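Local coordinates for protein ecdysteroid-phosphate phosphatase (Bombyx mori, PDB 3C7T) that hydrolyses ecdysteroid phosphates, above all ecdysone 22-phosphate, to release the active hormones, and also acts as a protein tyrosine phosphatase, through its C-terminal histidine phosphatase domain, at residues E73-M77 against A78-I82; F121-W124 against H125-K128; R168-V171 against A172-A176; A193-L196 against D197-V200. All coordinates share one frame; numbering follows the deposited sequence.

Contact 1. Residues E73-M77 against A78-I82; sequences EGMRM and AGVSI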
# COMPACT_ATOMS: atom_id res chain seq x y z
N GLU A 73 -11.04 7.85 -1.32
CA GLU A 73 -11.79 7.39 -0.13
C GLU A 73 -11.87 8.53 0.90
O GLU A 73 -12.93 8.76 1.50
CB GLU A 73 -11.15 6.13 0.47
CG GLU A 73 -11.93 5.42 1.61
CD GLU A 73 -11.09 4.38 2.41
OE1 GLU A 73 -9.99 4.70 2.87
OE2 GLU A 73 -11.56 3.24 2.60
N GLY A 74 -10.76 9.24 1.10
CA GLY A 74 -10.68 10.30 2.09
C GLY A 74 -11.59 11.45 1.70
O GLY A 74 -12.23 12.07 2.57
N MET A 75 -11.65 11.72 0.39
CA MET A 75 -12.54 12.75 -0.16
C MET A 75 -14.00 12.34 0.09
O MET A 75 -14.80 13.16 0.56
CB MET A 75 -12.24 12.96 -1.65
CG MET A 75 -12.56 14.39 -2.12
SD MET A 75 -11.29 15.57 -1.63
CE MET A 75 -10.04 15.38 -2.92
N ARG A 76 -14.33 11.08 -0.21
CA ARG A 76 -15.67 10.52 0.03
C ARG A 76 -16.05 10.62 1.51
O ARG A 76 -17.17 11.02 1.85
CB ARG A 76 -15.75 9.06 -0.46
CG ARG A 76 -17.07 8.30 -0.12
CD ARG A 76 -17.27 7.07 -0.99
NE ARG A 76 -16.08 6.21 -1.07
CZ ARG A 76 -15.80 5.18 -0.27
NH1 ARG A 76 -16.63 4.83 0.73
NH2 ARG A 76 -14.69 4.48 -0.47
N MET A 77 -15.12 10.29 2.41
CA MET A 77 -15.40 10.40 3.85
C MET A 77 -15.67 11.81 4.31
O MET A 77 -16.42 12.02 5.27
CB MET A 77 -14.25 9.85 4.63
CG MET A 77 -14.22 8.38 4.50
SD MET A 77 -12.66 7.74 5.03
CE MET A 77 -13.16 6.02 4.99
N ALA A 78 -15.04 12.77 3.65
CA ALA A 78 -15.19 14.18 3.99
C ALA A 78 -16.44 14.81 3.36
O ALA A 78 -16.70 16.00 3.53
CB ALA A 78 -13.95 14.94 3.59
N GLY A 79 -17.21 13.99 2.63
CA GLY A 79 -18.41 14.45 1.93
C GLY A 79 -18.15 15.32 0.72
O GLY A 79 -19.03 16.07 0.27
N VAL A 80 -16.94 15.23 0.16
CA VAL A 80 -16.60 16.06 -0.98
C VAL A 80 -16.75 15.30 -2.29
O VAL A 80 -16.18 14.21 -2.46
CB VAL A 80 -15.19 16.72 -0.84
CG1 VAL A 80 -14.88 17.59 -2.07
CG2 VAL A 80 -15.12 17.56 0.43
N SER A 81 -17.52 15.85 -3.22
CA SER A 81 -17.71 15.25 -4.54
C SER A 81 -16.72 15.85 -5.53
O SER A 81 -16.11 16.87 -5.23
CB SER A 81 -19.14 15.50 -5.03
OG SER A 81 -19.44 16.88 -4.95
N ILE A 82 -16.55 15.21 -6.68
CA ILE A 82 -15.75 15.74 -7.77
C ILE A 82 -16.51 15.50 -9.08
O ILE A 82 -17.10 14.42 -9.29
CB ILE A 82 -14.28 15.16 -7.82
CG1 ILE A 82 -13.40 15.76 -6.72
CG2 ILE A 82 -13.56 15.51 -9.10
CD1 ILE A 82 -13.44 15.02 -5.44

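Contact 2. Residues F121-W124 against H125-K128; sequences FKNW and HMPK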
# COMPACT_ATOMS: atom_id res chain seq x y z
N PHE A 121 7.37 19.06 -17.52
CA PHE A 121 8.30 19.85 -18.32
C PHE A 121 9.15 18.94 -19.20
O PHE A 121 9.77 17.99 -18.72
CB PHE A 121 9.16 20.68 -17.34
CG PHE A 121 10.24 21.51 -17.98
CD1 PHE A 121 10.08 22.08 -19.25
CD2 PHE A 121 11.40 21.79 -17.26
CE1 PHE A 121 11.09 22.85 -19.81
CE2 PHE A 121 12.40 22.56 -17.81
CZ PHE A 121 12.24 23.10 -19.08
N LYS A 122 9.16 19.25 -20.50
CA LYS A 122 10.04 18.61 -21.47
C LYS A 122 11.37 19.38 -21.57
O LYS A 122 11.52 20.26 -22.43
CB LYS A 122 9.36 18.53 -22.84
CG LYS A 122 8.07 17.72 -22.83
CD LYS A 122 7.42 17.70 -24.20
CE LYS A 122 6.79 19.05 -24.55
NZ LYS A 122 6.60 19.16 -26.03
N ASN A 123 12.31 19.01 -20.69
CA ASN A 123 13.61 19.66 -20.49
C ASN A 123 14.69 19.15 -21.46
O ASN A 123 14.94 17.94 -21.53
CB ASN A 123 14.04 19.40 -19.03
CG ASN A 123 15.33 20.14 -18.61
OD1 ASN A 123 16.07 20.68 -19.43
ND2 ASN A 123 15.59 20.12 -17.31
N TRP A 124 15.34 20.06 -22.19
CA TRP A 124 16.35 19.64 -23.18
C TRP A 124 17.55 18.88 -22.56
O TRP A 124 18.14 18.03 -23.23
CB TRP A 124 16.79 20.80 -24.09
CG TRP A 124 18.00 21.58 -23.62
CD1 TRP A 124 18.00 22.79 -22.96
CD2 TRP A 124 19.38 21.22 -23.80
NE1 TRP A 124 19.29 23.19 -22.71
CE2 TRP A 124 20.16 22.25 -23.21
CE3 TRP A 124 20.04 20.12 -24.38
CZ2 TRP A 124 21.57 22.21 -23.20
CZ3 TRP A 124 21.45 20.08 -24.36
CH2 TRP A 124 22.19 21.12 -23.77
N HIS A 125 17.88 19.18 -21.29
CA HIS A 125 18.93 18.44 -20.56
C HIS A 125 18.53 17.00 -20.25
O HIS A 125 19.38 16.13 -20.10
CB HIS A 125 19.30 19.11 -19.23
CG HIS A 125 19.90 20.47 -19.38
ND1 HIS A 125 19.49 21.55 -18.64
CD2 HIS A 125 20.87 20.92 -20.21
CE1 HIS A 125 20.18 22.62 -19.00
NE2 HIS A 125 21.03 22.26 -19.95
N MET A 126 17.22 16.78 -20.14
CA MET A 126 16.69 15.48 -19.77
C MET A 126 15.83 14.92 -20.90
O MET A 126 14.60 14.87 -20.76
CB MET A 126 15.86 15.59 -18.48
CG MET A 126 16.63 16.03 -17.23
SD MET A 126 17.50 14.66 -16.43
CE MET A 126 16.12 13.64 -15.86
N PRO A 127 16.45 14.50 -22.02
CA PRO A 127 15.61 13.96 -23.08
C PRO A 127 15.04 12.64 -22.58
O PRO A 127 15.70 11.90 -21.82
CB PRO A 127 16.58 13.73 -24.24
CG PRO A 127 17.92 13.53 -23.58
CD PRO A 127 17.89 14.41 -22.35
N LYS A 128 13.79 12.38 -22.95
CA LYS A 128 13.10 11.17 -22.56
C LYS A 128 12.38 10.62 -23.77
O LYS A 128 12.00 11.37 -24.68
CB LYS A 128 12.09 11.49 -21.44
CG LYS A 128 12.73 11.66 -20.06
CD LYS A 128 11.79 12.33 -19.08
CE LYS A 128 12.46 12.55 -17.73
NZ LYS A 128 11.60 13.41 -16.84
O HOH W 1 12.65 16.36 -19.43

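Contact 3. Residues R168-V171 against A172-A176; sequences RGEV and AMQAA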
# COMPACT_ATOMS: atom_id res chain seq x y z
N ARG A 168 1.70 26.44 -21.12
CA ARG A 168 0.93 25.22 -21.36
C ARG A 168 0.03 24.92 -20.17
O ARG A 168 -1.19 24.80 -20.31
CB ARG A 168 1.89 24.02 -21.45
CG ARG A 168 2.48 23.70 -22.78
CD ARG A 168 2.59 22.21 -22.97
NE ARG A 168 3.79 21.61 -22.39
CZ ARG A 168 3.80 20.76 -21.36
NH1 ARG A 168 2.67 20.42 -20.74
NH2 ARG A 168 4.94 20.25 -20.94
N GLY A 169 0.65 24.75 -19.01
CA GLY A 169 -0.07 24.35 -17.80
C GLY A 169 -1.15 25.34 -17.39
O GLY A 169 -2.27 24.95 -17.03
N GLU A 170 -0.78 26.62 -17.44
CA GLU A 170 -1.67 27.70 -17.07
C GLU A 170 -2.86 27.80 -18.03
O GLU A 170 -3.99 27.97 -17.59
CB GLU A 170 -0.89 29.02 -17.04
CG GLU A 170 -1.72 30.24 -16.62
CD GLU A 170 -0.90 31.51 -16.70
OE1 GLU A 170 0.02 31.67 -15.89
OE2 GLU A 170 -1.18 32.34 -17.59
N VAL A 171 -2.61 27.69 -19.33
CA VAL A 171 -3.69 27.70 -20.34
C VAL A 171 -4.71 26.60 -20.02
O VAL A 171 -5.90 26.88 -19.95
CB VAL A 171 -3.14 27.57 -21.80
CG1 VAL A 171 -4.21 27.15 -22.79
CG2 VAL A 171 -2.53 28.87 -22.24
N ALA A 172 -4.22 25.38 -19.79
CA ALA A 172 -5.11 24.24 -19.53
C ALA A 172 -5.87 24.40 -18.22
O ALA A 172 -7.07 24.19 -18.17
CB ALA A 172 -4.33 22.92 -19.56
N MET A 173 -5.16 24.80 -17.16
CA MET A 173 -5.77 24.90 -15.83
C MET A 173 -6.75 26.06 -15.71
O MET A 173 -7.81 25.91 -15.09
CB MET A 173 -4.70 25.02 -14.76
CG MET A 173 -3.97 23.71 -14.49
SD MET A 173 -2.67 23.91 -13.26
CE MET A 173 -2.25 22.19 -12.90
N GLN A 174 -6.42 27.20 -16.31
CA GLN A 174 -7.37 28.32 -16.32
C GLN A 174 -8.58 28.03 -17.20
O GLN A 174 -9.72 28.32 -16.82
CB GLN A 174 -6.69 29.61 -16.75
CG GLN A 174 -5.58 30.06 -15.80
CD GLN A 174 -5.07 31.45 -16.12
OE1 GLN A 174 -5.20 31.93 -17.26
NE2 GLN A 174 -4.50 32.12 -15.13
N ALA A 175 -8.35 27.44 -18.37
CA ALA A 175 -9.46 27.03 -19.22
C ALA A 175 -10.42 26.10 -18.47
O ALA A 175 -11.62 26.32 -18.48
CB ALA A 175 -8.97 26.40 -20.51
N ALA A 176 -9.87 25.08 -17.80
CA ALA A 176 -10.68 24.12 -17.04
C ALA A 176 -11.50 24.80 -15.96
O ALA A 176 -12.67 24.46 -15.77
CB ALA A 176 -9.80 23.01 -16.41

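Contact 4. Residues A193-L196 against D197-V200; sequences AITL and DQMV. With WO4 (tungstate(VI)ion), chain E.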
# COMPACT_ATOMS: atom_id res chain seq x y z
N ALA A 193 4.69 16.25 -9.74
CA ALA A 193 5.01 16.98 -8.49
C ALA A 193 4.78 18.48 -8.67
O ALA A 193 4.23 19.15 -7.78
CB ALA A 193 6.44 16.69 -8.05
N ILE A 194 5.13 18.98 -9.86
CA ILE A 194 5.04 20.40 -10.21
C ILE A 194 3.58 20.90 -10.37
O ILE A 194 3.30 22.12 -10.27
CB ILE A 194 5.89 20.66 -11.50
CG1 ILE A 194 6.11 22.15 -11.78
CG2 ILE A 194 5.29 19.94 -12.72
CD1 ILE A 194 6.75 22.91 -10.64
N THR A 195 2.65 19.97 -10.59
CA THR A 195 1.24 20.29 -10.84
C THR A 195 0.60 21.09 -9.70
O THR A 195 -0.23 22.00 -9.95
CB THR A 195 0.43 19.00 -11.10
OG1 THR A 195 0.97 18.36 -12.25
CG2 THR A 195 -1.09 19.31 -11.35
N LEU A 196 1.01 20.78 -8.47
CA LEU A 196 0.49 21.47 -7.30
C LEU A 196 0.85 22.96 -7.33
O LEU A 196 -0.04 23.81 -7.20
CB LEU A 196 0.95 20.81 -5.99
CG LEU A 196 0.17 19.54 -5.57
CD1 LEU A 196 0.34 18.36 -6.54
CD2 LEU A 196 0.62 19.12 -4.16
N ASP A 197 2.14 23.26 -7.54
CA ASP A 197 2.57 24.66 -7.73
C ASP A 197 1.99 25.32 -9.00
O ASP A 197 1.69 26.53 -9.00
CB ASP A 197 4.10 24.78 -7.75
CG ASP A 197 4.69 24.90 -6.35
OD1 ASP A 197 3.93 24.92 -5.36
OD2 ASP A 197 5.94 25.01 -6.24
N GLN A 198 1.80 24.55 -10.06
CA GLN A 198 1.13 25.08 -11.27
C GLN A 198 -0.32 25.52 -11.01
O GLN A 198 -0.80 26.58 -11.50
CB GLN A 198 1.15 24.07 -12.41
CG GLN A 198 2.51 23.87 -13.02
CD GLN A 198 2.47 22.86 -14.12
OE1 GLN A 198 2.39 21.65 -13.87
NE2 GLN A 198 2.48 23.34 -15.36
N MET A 199 -1.03 24.71 -10.22
CA MET A 199 -2.42 25.03 -9.89
C MET A 199 -2.52 26.31 -9.08
O MET A 199 -3.38 27.16 -9.38
CB MET A 199 -3.09 23.89 -9.13
CG MET A 199 -4.44 24.29 -8.57
SD MET A 199 -5.15 23.19 -7.34
CE MET A 199 -4.01 23.35 -5.96
N VAL A 200 -1.68 26.43 -8.06
CA VAL A 200 -1.65 27.63 -7.22
C VAL A 200 -1.34 28.86 -8.08
O VAL A 200 -2.05 29.86 -8.02
CB VAL A 200 -0.61 27.51 -6.08
CG1 VAL A 200 -0.47 28.85 -5.32
CG2 VAL A 200 -0.96 26.36 -5.13
W WO4 E . 6.67 12.67 -11.30
O1 WO4 E . 5.82 13.89 -10.07
O2 WO4 E . 8.21 13.81 -11.82
O3 WO4 E . 7.60 11.05 -10.64
O4 WO4 E . 5.77 12.37 -13.03
O HOH W 2 4.36 21.60 -6.86
O HOH W 3 0.67 19.47 -14.47

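Contact 1. Residues E73-M77 against A78-I82
Backbone hydrogen bonds from Ala78, Gly79 and Val80 to the carbonyls of Gly74, Met75 and Arg76 bring helix 62-77 to its end. Ala78 N reaches Gly74 O at 3.1 Å, a last bond of the helical i to i+4 kind, and makes a weak second hydrogen bond to Met75 O. Val80 N returns to Met75 O at 3.0 Å, six residues being spanned by the loop it closes, while Gly79 N meets Arg76 O at 3.1 Å. That last bond comes from above the carbonyl plane, 66° out of it, as the chain curls tightly back over the final turn. With no side chain, Gly79 takes the positive phi of 72° at little cost.

The apolar contacts centre on Met75. Its CG, anti to the backbone N (chi1 -151°), is placed to touch Val80 CB at 3.7 Å. Ile82 meets the same methylene through CD1 at 3.5 Å, the two side chains crossing at about a right angle. Phe100 and Leu104 of helix 91-104 and Phe8 of strand 5-11 pack against Met75 as well.

The polar end of Arg76 turns to Gly103 O, and Glu73 forms a salt bridge with Arg62 of the second subunit. Positive-phi glycine, paired backbone bonds and an apolar contact across the turn together make a Schellman motif, here leading from helix 62-77 toward strand 84-87.

Contact 2. Residues F121-W124 against H125-K128
His125 meets the preceding residues through both its backbone and its ring. Its N donates to Asn123 OD1 at 3.0 Å with an N-H...O angle of 153°, the donor standing above the amide plane; this side-chain bond to the second residue along is an Asx turn. Asn123 has CG anti to its own N (chi1 -174°), which brings OD1 within reach of that N-H. The imidazole reaches across the indole of Trp124: CD2 sits above one face, off-centre, 3.3 Å from Trp124 CZ2. The rings meet at a slant, their planes at 46° and the His125 centroid 4.1 Å from that of the five-membered Trp124 ring.

Met126 follows, and its N closes a type I beta turn on Asn123 O at 2.9 Å. Met126 O lies 2.8 Å from a water that can donate to it, and the same water takes the N-H of Asn123 at 3.0 Å, so solvent bridges the two ends of the turn. Pro127 rests its CD against Trp124 O at 3.7 Å. Lys128 sends its NZ to Glu120, a residue of the tungstate pocket.

Replacing Asn123 by an alanine would probably leave the His125 N-H without its side-chain acceptor and the turn with one less constraint on its first half.

Polar backbone atoms of the turn are thus matched by a side-chain amide, a backbone carbonyl and a water, which lets this exposed loop hold its shape without regular helix or strand.

Contact 3. Residues R168-V171 against A172-A176
Two successive turns in the middle of helix 162-179 make up this contact, and Glu170 and Gln174 lie side by side along one flank of it. Four i to i+4 backbone bonds link the turns. Ala172 N reaches Arg168 O at 3.1 Å and Met173 N reaches Gly169 O at 2.9 Å; Gln174 N and Ala175 N do likewise to Glu170 O and Val171 O, at 2.9 Å and 3.0 Å. Their N-H...O angles are all above 155°, as expected of undistorted alpha-helix.

Among the side chains, Glu170 CG packs at 3.6 Å against Gln174 CD. Both chains are extended beyond CG and point the same way, with carboxylate and amide planes 26° apart; yet they make no hydrogen bond to each other. Glu170 OE1 pairs with the hydroxyl of Tyr216, while Gln174 NE2 donates to Ala202 O, tying this flank to the end of helix 193-204. Gln174 CG also lies 3.2 Å from Glu170 O.

Met173 CG is anti to its carbonyl carbon (chi1 -74°), next to Gly169 O, and the straight chain beyond leads into the interior, against Phe189 of strand 187-191 and helix 193-204. Arg168 forms a salt bridge with Glu160 and hydrogen bonds to the carbonyls of Phe119 and Glu120. The arrangement is that of a helix flanking the central sheet of the histidine phosphatase fold, one side packed on strand and neighbouring helix.

Contact 4. Residues A193-L196 against D197-V200
Gln198 has CG anti to its carbonyl carbon (chi1 -72°) and an extended chi2 of 180°, which runs the chain back along the helix to set OE1 3.6 Å from Ile194 CG2. Ile194 has CG1 anti to the backbone N (chi1 -168°), leaving CG2 on the side where Gln198 passes. Thr195 OG1 bonds to His192 N and also donates to a water at 2.5 Å; the water in turn donates to Gln198 OE1 at 2.8 Å, joining the two polar groups.

Backbone bonds set the frame: Gln198 N to Ile194 O at 2.9 Å, Met199 N to Thr195 O at 2.8 Å and Val200 N to Leu196 O at 3.2 Å. A second water spans Ala193 O and Asp197 N, supplying the link that the first turn lacks. Ala193 N donates to tungstate O1 at 2.6 Å, so the N-terminal end of helix 193-204 faces the anion, and its dipole would probably add to the attraction.

A leucine in place of Gln198 would probably take away the acceptor that the first water uses there, breaking the bridge to Thr195.

Asp197 forms a salt bridge with Arg220. Leu196 and Met199 pack on Ala9 of strand 5-11, Thr195 and Gln198 face Met173 of helix 162-179, and Val200 touches Leu261 of the second subunit; the helix thus lies between sheet, neighbouring helix and dimer partner.

Contacts 3 and 4 belong to adjacent helices and meet directly: Met173 CE lies 3.5 Å from Thr195 CG2, and Gly169 CA is 3.7 Å from Gln198 NE2. Contact 4 holds the tungstate through Ala193, alongside Arg11, Arg15, Arg92, His192 and Lys224. Contact 2 joins contact 3 through Arg168, whose NH2 is 4.2 Å from Lys122 CE, and the Met126 side chain stands about 9 Å from the tungstate. Contact 1 is remote from the pocket, its centre about 21 Å from that of contact 4 and about 36 Å from that of contact 2, across the chain's centre; like contact 4, it touches the second subunit.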